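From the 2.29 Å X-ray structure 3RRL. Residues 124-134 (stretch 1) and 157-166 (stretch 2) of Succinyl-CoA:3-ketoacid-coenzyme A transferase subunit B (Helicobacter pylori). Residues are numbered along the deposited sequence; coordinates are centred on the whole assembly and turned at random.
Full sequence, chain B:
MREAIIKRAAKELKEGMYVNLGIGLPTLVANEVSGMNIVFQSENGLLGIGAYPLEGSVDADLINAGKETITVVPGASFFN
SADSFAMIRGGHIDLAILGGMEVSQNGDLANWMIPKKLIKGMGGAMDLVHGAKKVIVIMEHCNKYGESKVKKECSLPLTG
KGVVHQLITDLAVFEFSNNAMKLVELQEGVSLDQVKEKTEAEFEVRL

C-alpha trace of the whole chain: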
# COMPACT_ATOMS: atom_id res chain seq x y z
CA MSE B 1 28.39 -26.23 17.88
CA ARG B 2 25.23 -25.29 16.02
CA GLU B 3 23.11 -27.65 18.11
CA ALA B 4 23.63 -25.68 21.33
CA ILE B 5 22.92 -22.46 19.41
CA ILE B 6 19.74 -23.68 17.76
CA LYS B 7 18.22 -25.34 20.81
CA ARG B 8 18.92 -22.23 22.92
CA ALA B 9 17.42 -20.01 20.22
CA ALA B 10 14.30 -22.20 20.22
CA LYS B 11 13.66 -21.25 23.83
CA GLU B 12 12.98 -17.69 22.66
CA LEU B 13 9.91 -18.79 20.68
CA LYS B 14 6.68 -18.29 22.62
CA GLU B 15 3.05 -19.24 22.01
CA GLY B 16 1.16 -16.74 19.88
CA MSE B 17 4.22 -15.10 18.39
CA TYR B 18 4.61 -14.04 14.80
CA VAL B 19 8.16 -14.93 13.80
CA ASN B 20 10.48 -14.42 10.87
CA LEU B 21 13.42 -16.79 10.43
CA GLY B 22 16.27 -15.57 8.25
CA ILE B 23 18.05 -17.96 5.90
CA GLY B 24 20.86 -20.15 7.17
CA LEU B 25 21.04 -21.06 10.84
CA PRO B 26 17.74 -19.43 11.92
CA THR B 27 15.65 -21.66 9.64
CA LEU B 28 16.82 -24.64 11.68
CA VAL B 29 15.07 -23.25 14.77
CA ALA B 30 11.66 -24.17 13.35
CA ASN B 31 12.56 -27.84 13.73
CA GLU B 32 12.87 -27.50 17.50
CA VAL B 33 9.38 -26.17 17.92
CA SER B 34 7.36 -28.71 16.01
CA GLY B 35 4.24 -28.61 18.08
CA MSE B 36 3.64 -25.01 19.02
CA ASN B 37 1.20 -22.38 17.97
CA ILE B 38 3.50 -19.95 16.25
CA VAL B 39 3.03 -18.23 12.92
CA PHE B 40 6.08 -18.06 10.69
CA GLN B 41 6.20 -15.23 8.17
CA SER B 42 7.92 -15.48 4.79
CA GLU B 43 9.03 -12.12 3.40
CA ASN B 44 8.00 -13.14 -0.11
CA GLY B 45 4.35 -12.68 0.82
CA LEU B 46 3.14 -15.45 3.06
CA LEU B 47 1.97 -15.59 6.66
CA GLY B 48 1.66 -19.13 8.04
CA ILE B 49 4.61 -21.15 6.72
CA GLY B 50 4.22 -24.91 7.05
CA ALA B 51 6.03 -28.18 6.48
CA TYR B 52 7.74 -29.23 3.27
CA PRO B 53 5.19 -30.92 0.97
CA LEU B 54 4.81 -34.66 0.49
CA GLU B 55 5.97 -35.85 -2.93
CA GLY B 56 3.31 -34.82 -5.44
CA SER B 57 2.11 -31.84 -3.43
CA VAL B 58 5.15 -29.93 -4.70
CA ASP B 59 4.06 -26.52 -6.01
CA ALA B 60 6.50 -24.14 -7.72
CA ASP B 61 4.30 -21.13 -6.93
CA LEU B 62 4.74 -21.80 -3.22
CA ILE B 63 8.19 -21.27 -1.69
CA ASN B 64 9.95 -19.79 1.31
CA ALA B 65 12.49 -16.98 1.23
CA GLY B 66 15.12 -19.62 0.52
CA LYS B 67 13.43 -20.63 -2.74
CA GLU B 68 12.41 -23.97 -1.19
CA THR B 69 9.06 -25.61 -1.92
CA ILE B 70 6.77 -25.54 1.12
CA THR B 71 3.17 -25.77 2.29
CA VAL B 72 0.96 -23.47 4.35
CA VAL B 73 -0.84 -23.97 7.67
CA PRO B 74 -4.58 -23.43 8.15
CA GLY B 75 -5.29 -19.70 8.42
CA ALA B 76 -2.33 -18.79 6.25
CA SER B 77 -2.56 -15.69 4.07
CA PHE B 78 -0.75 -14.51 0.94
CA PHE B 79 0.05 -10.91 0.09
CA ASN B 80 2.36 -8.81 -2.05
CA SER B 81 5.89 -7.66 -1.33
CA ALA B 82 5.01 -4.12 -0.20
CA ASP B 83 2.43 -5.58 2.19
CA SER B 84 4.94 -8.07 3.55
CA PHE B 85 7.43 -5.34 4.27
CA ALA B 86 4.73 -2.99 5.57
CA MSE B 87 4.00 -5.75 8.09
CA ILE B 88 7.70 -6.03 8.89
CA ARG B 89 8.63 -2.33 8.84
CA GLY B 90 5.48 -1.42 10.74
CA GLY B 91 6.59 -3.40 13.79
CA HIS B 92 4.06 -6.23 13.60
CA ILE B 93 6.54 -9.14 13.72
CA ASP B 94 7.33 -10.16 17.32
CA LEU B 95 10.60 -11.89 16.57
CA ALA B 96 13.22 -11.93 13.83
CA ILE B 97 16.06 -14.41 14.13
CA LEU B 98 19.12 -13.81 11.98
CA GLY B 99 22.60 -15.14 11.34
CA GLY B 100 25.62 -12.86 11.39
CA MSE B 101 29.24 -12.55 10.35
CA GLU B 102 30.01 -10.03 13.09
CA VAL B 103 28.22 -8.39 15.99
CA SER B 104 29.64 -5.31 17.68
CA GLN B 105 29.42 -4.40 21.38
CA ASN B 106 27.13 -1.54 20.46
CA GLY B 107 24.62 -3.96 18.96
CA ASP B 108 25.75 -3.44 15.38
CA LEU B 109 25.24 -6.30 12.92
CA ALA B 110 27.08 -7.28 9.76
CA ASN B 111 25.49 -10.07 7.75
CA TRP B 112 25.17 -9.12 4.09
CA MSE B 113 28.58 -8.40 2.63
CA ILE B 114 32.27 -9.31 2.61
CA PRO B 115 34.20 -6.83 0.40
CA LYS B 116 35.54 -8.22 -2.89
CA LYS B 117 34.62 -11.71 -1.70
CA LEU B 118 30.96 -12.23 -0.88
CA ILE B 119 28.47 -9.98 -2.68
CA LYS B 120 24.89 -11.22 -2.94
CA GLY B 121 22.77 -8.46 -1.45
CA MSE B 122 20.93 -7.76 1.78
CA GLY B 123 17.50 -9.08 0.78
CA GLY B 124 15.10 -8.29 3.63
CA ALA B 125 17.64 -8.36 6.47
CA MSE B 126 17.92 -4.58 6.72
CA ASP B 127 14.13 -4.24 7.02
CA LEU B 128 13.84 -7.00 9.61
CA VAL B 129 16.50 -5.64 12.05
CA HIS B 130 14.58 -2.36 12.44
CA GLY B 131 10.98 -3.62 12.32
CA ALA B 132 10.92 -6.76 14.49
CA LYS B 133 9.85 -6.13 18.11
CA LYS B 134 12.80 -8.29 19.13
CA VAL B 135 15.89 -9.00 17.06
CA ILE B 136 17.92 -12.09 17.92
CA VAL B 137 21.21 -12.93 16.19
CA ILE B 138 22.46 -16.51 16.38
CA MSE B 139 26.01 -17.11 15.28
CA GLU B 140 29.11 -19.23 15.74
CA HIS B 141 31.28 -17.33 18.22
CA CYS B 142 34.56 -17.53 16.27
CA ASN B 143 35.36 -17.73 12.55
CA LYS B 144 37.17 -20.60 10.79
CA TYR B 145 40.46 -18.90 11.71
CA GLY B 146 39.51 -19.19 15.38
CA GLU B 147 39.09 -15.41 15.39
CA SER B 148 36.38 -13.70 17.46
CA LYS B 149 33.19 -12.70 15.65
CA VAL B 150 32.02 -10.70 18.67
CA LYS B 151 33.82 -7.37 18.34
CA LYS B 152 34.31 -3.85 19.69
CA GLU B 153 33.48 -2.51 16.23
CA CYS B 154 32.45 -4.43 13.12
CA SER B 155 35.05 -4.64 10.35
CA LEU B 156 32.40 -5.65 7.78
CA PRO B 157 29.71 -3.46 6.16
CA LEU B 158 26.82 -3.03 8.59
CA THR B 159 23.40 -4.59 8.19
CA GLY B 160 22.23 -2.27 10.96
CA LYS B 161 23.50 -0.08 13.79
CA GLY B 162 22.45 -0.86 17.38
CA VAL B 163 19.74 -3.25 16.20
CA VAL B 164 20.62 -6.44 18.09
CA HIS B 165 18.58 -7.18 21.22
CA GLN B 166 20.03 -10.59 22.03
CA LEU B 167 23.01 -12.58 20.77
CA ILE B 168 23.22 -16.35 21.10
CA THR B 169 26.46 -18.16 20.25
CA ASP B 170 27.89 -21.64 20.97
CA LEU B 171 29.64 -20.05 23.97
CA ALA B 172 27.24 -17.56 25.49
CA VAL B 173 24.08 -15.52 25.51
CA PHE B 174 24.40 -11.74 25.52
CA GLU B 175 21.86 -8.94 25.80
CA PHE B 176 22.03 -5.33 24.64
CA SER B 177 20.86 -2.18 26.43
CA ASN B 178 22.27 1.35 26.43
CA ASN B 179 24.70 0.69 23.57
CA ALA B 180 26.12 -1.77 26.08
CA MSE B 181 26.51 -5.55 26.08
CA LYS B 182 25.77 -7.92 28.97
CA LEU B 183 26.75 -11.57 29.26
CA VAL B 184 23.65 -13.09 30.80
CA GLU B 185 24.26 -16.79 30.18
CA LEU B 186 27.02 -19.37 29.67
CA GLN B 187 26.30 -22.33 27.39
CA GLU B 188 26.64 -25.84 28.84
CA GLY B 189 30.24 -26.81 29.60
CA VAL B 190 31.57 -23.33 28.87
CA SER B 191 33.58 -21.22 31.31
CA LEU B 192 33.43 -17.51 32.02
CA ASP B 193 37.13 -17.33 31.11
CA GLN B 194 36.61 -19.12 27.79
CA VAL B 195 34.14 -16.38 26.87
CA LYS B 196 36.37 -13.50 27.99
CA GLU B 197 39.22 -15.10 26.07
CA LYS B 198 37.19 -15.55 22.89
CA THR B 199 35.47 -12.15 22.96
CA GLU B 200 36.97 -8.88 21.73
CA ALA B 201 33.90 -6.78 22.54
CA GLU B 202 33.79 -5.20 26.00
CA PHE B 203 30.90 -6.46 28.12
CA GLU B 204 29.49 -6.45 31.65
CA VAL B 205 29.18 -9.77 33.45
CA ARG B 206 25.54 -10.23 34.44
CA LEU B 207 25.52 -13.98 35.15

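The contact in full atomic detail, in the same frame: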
# COMPACT_ATOMS: atom_id res chain seq x y z
N GLY B 124 15.93 -8.96 2.65
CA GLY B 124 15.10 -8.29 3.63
C GLY B 124 15.71 -8.08 5.01
O GLY B 124 15.04 -7.59 5.92
N ALA B 125 16.98 -8.44 5.17
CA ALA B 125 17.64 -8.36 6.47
C ALA B 125 17.66 -6.95 7.06
O ALA B 125 17.45 -6.76 8.27
CB ALA B 125 19.05 -8.92 6.38
N MSE B 126 17.91 -5.95 6.23
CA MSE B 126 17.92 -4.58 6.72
C MSE B 126 16.55 -4.13 7.24
O MSE B 126 16.48 -3.39 8.22
CB MSE B 126 18.45 -3.62 5.66
CG MSE B 126 19.92 -3.81 5.39
SE MSE B 126 20.65 -2.32 4.42
CE MSE B 126 22.52 -2.85 4.40
N ASP B 127 15.49 -4.56 6.58
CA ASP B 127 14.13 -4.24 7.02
C ASP B 127 13.81 -4.92 8.34
O ASP B 127 13.26 -4.30 9.26
CB ASP B 127 13.11 -4.65 5.96
CG ASP B 127 13.21 -3.83 4.69
OD1 ASP B 127 12.63 -2.72 4.66
OD2 ASP B 127 13.86 -4.30 3.72
N LEU B 128 14.15 -6.20 8.43
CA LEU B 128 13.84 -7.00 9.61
C LEU B 128 14.50 -6.50 10.92
O LEU B 128 13.83 -6.46 11.95
CB LEU B 128 14.14 -8.48 9.35
CG LEU B 128 13.07 -9.21 8.53
CD1 LEU B 128 13.69 -10.29 7.66
CD2 LEU B 128 11.97 -9.80 9.42
N VAL B 129 15.77 -6.12 10.86
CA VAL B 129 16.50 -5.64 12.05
C VAL B 129 15.89 -4.40 12.70
O VAL B 129 15.99 -4.22 13.92
CB VAL B 129 18.02 -5.36 11.80
CG1 VAL B 129 18.78 -6.64 11.49
CG2 VAL B 129 18.22 -4.32 10.69
N HIS B 130 15.30 -3.52 11.90
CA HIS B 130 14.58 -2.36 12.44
C HIS B 130 13.14 -2.64 12.88
O HIS B 130 12.70 -2.16 13.93
CB HIS B 130 14.62 -1.19 11.47
CG HIS B 130 15.98 -0.58 11.33
ND1 HIS B 130 16.85 -0.92 10.32
CD2 HIS B 130 16.63 0.33 12.09
CE1 HIS B 130 17.97 -0.23 10.45
NE2 HIS B 130 17.87 0.53 11.52
N GLY B 131 12.41 -3.41 12.09
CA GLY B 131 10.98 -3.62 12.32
C GLY B 131 10.59 -4.58 13.42
O GLY B 131 9.64 -4.32 14.17
N ALA B 132 11.29 -5.71 13.53
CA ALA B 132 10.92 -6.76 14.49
C ALA B 132 10.90 -6.22 15.92
O ALA B 132 11.78 -5.46 16.30
CB ALA B 132 11.89 -7.93 14.37
N LYS B 133 9.90 -6.59 16.71
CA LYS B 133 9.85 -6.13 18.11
C LYS B 133 11.08 -6.60 18.88
O LYS B 133 11.61 -5.89 19.74
CB LYS B 133 8.57 -6.61 18.81
CG LYS B 133 7.29 -6.01 18.24
CD LYS B 133 6.06 -6.59 18.92
CE LYS B 133 4.85 -6.56 18.00
NZ LYS B 133 3.71 -7.38 18.55
N LYS B 134 11.54 -7.81 18.58
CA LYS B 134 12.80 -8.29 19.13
C LYS B 134 13.67 -8.89 18.03
O LYS B 134 13.20 -9.67 17.20
CB LYS B 134 12.57 -9.32 20.23
CG LYS B 134 13.85 -9.72 20.92
CD LYS B 134 13.62 -10.74 22.02
CE LYS B 134 14.94 -11.08 22.71
NZ LYS B 134 14.81 -12.25 23.62
N PRO B 157 30.81 -4.41 6.39
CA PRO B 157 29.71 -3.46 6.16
C PRO B 157 28.51 -3.82 7.03
O PRO B 157 28.14 -5.00 7.11
CB PRO B 157 29.37 -3.67 4.68
CG PRO B 157 30.67 -4.13 4.08
CD PRO B 157 31.30 -5.00 5.13
N LEU B 158 27.93 -2.81 7.67
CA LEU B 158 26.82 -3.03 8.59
C LEU B 158 25.49 -3.39 7.93
O LEU B 158 25.11 -2.81 6.91
CB LEU B 158 26.60 -1.80 9.47
CG LEU B 158 27.67 -1.50 10.50
CD1 LEU B 158 27.05 -0.64 11.60
CD2 LEU B 158 28.24 -2.78 11.08
N THR B 159 24.80 -4.36 8.52
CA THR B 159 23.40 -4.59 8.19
C THR B 159 22.52 -3.59 8.94
O THR B 159 21.50 -3.13 8.43
CB THR B 159 22.97 -6.00 8.56
OG1 THR B 159 23.81 -6.94 7.88
CG2 THR B 159 21.53 -6.22 8.16
N GLY B 160 22.93 -3.26 10.16
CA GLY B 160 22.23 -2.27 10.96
C GLY B 160 23.05 -1.84 12.16
O GLY B 160 23.90 -2.59 12.64
N LYS B 161 22.77 -0.64 12.66
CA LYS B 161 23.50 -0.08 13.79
C LYS B 161 22.63 -0.14 15.05
O LYS B 161 21.50 0.34 15.06
CB LYS B 161 23.89 1.36 13.47
CG LYS B 161 24.93 1.98 14.38
CD LYS B 161 25.52 3.23 13.75
CE LYS B 161 26.22 4.11 14.79
NZ LYS B 161 27.15 3.35 15.69
N GLY B 162 23.15 -0.76 16.11
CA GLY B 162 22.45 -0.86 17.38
C GLY B 162 21.09 -1.53 17.26
O GLY B 162 20.11 -1.10 17.87
N VAL B 163 21.00 -2.54 16.40
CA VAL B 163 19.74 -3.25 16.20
C VAL B 163 19.59 -4.57 16.98
O VAL B 163 18.48 -5.10 17.08
CB VAL B 163 19.52 -3.54 14.71
CG1 VAL B 163 19.36 -2.22 13.95
CG2 VAL B 163 20.69 -4.36 14.14
N VAL B 164 20.67 -5.09 17.54
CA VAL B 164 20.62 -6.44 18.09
C VAL B 164 20.17 -6.41 19.53
O VAL B 164 20.80 -5.75 20.35
CB VAL B 164 21.99 -7.16 17.98
CG1 VAL B 164 21.92 -8.54 18.62
CG2 VAL B 164 22.42 -7.25 16.52
N HIS B 165 19.07 -7.09 19.84
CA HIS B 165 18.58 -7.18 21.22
C HIS B 165 19.27 -8.28 22.00
O HIS B 165 19.63 -8.10 23.17
CB HIS B 165 17.06 -7.38 21.25
CG HIS B 165 16.28 -6.18 20.82
ND1 HIS B 165 15.82 -6.01 19.53
CD2 HIS B 165 15.90 -5.08 21.50
CE1 HIS B 165 15.18 -4.86 19.45
NE2 HIS B 165 15.22 -4.27 20.63
N GLN B 166 19.47 -9.43 21.35
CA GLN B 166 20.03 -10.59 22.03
C GLN B 166 20.93 -11.36 21.07
O GLN B 166 20.62 -11.50 19.89
CB GLN B 166 18.90 -11.47 22.54
CG GLN B 166 19.33 -12.82 23.10
CD GLN B 166 18.12 -13.71 23.42
OE1 GLN B 166 17.15 -13.75 22.67
NE2 GLN B 166 18.18 -14.40 24.54
O HOH W 1 20.99 1.09 11.70

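A short helix can pack against a chain segment that has no regular structure of its own, provided the segment follows one flank closely enough for side chains to meet. The contact between residues 124-134 and 157-166 of this transferase subunit is a compact example. Residues 125-131 form a helix, held by backbone hydrogen bonds such as Val129 N to Ala125 O (3.2 Å) and Ala132 N to Leu128 O (3.1 Å); Ala132 is the first residue to leave helical geometry. The partner stretch is largely irregular, yet it runs in the same direction as the helix: Met126 lies nearest Thr159, Val129 nearest Val163 and Lys134 nearest His165, with CA atoms 5.7 to 6.2 Å apart. Together the two bury 522 Å² of surface.

Apolar packing dominates along the helix. Val129 is central, its CA-to-CB bond directed toward the other stretch, and Val163 answers it in kind; Val129 CB and Val163 CG2 come within 3.7 Å, a close van der Waals approach between branched side chains. One turn earlier, Ala125 and Met126 receive Thr159. The methyl group Thr159 CG2 lies 4.1 Å from Ala125 CB and 4.0 Å from Met126 CG, so the threonine presents carbon to this surface, while its hydroxyl is satisfied elsewhere in the structure. Met126, present as selenomethionine, leaves its backbone sideways, but its extended chain brings CE to 3.6 Å from Leu158 O. Gly160 suits the narrow space beside this cluster: an ideal CB there would point toward the helix and fall only 3.1 Å from Val129 CG2, and it would also be crowded by Val163 CG1 at 3.0 Å.

An aromatic ring extends the same surface. His130 starts away from the partner stretch, but its imidazole turns back, and Val163 CG1 sits over one face, 4.2 Å from the ring centroid and 18° off the normal. This is a CH-pi contact, in which a weakly polarized methyl group meets the pi cloud. The ring is steadied from within its own helix, where His130 ND1 donates to Met126 O at 3.3 Å. Its other nitrogen extends the contact through solvent: a water lies 3.2 Å from His130 NE2 and accepts a hydrogen bond from Lys161 N at 2.7 Å, linking the ring to the partner backbone.

Direct polar bonding across the contact is confined to its far end, beyond the helix. Lys134 adopts a fully extended side chain, all four chi angles t, and this reach lets NZ donate to Gln166 OE1 at 2.9 Å, pairing a charged ammonium with a neutral amide oxygen. The aliphatic part of the lysine is useful too, since Lys134 CG packs 4.0 Å from His165 CB. The His165 ring lies obliquely against the chain, with CE1 3.7 Å from Lys133 O. The example illustrates a general division: carbon-rich packing along the helix, and a long polar side chain reaching across where the helix has ended.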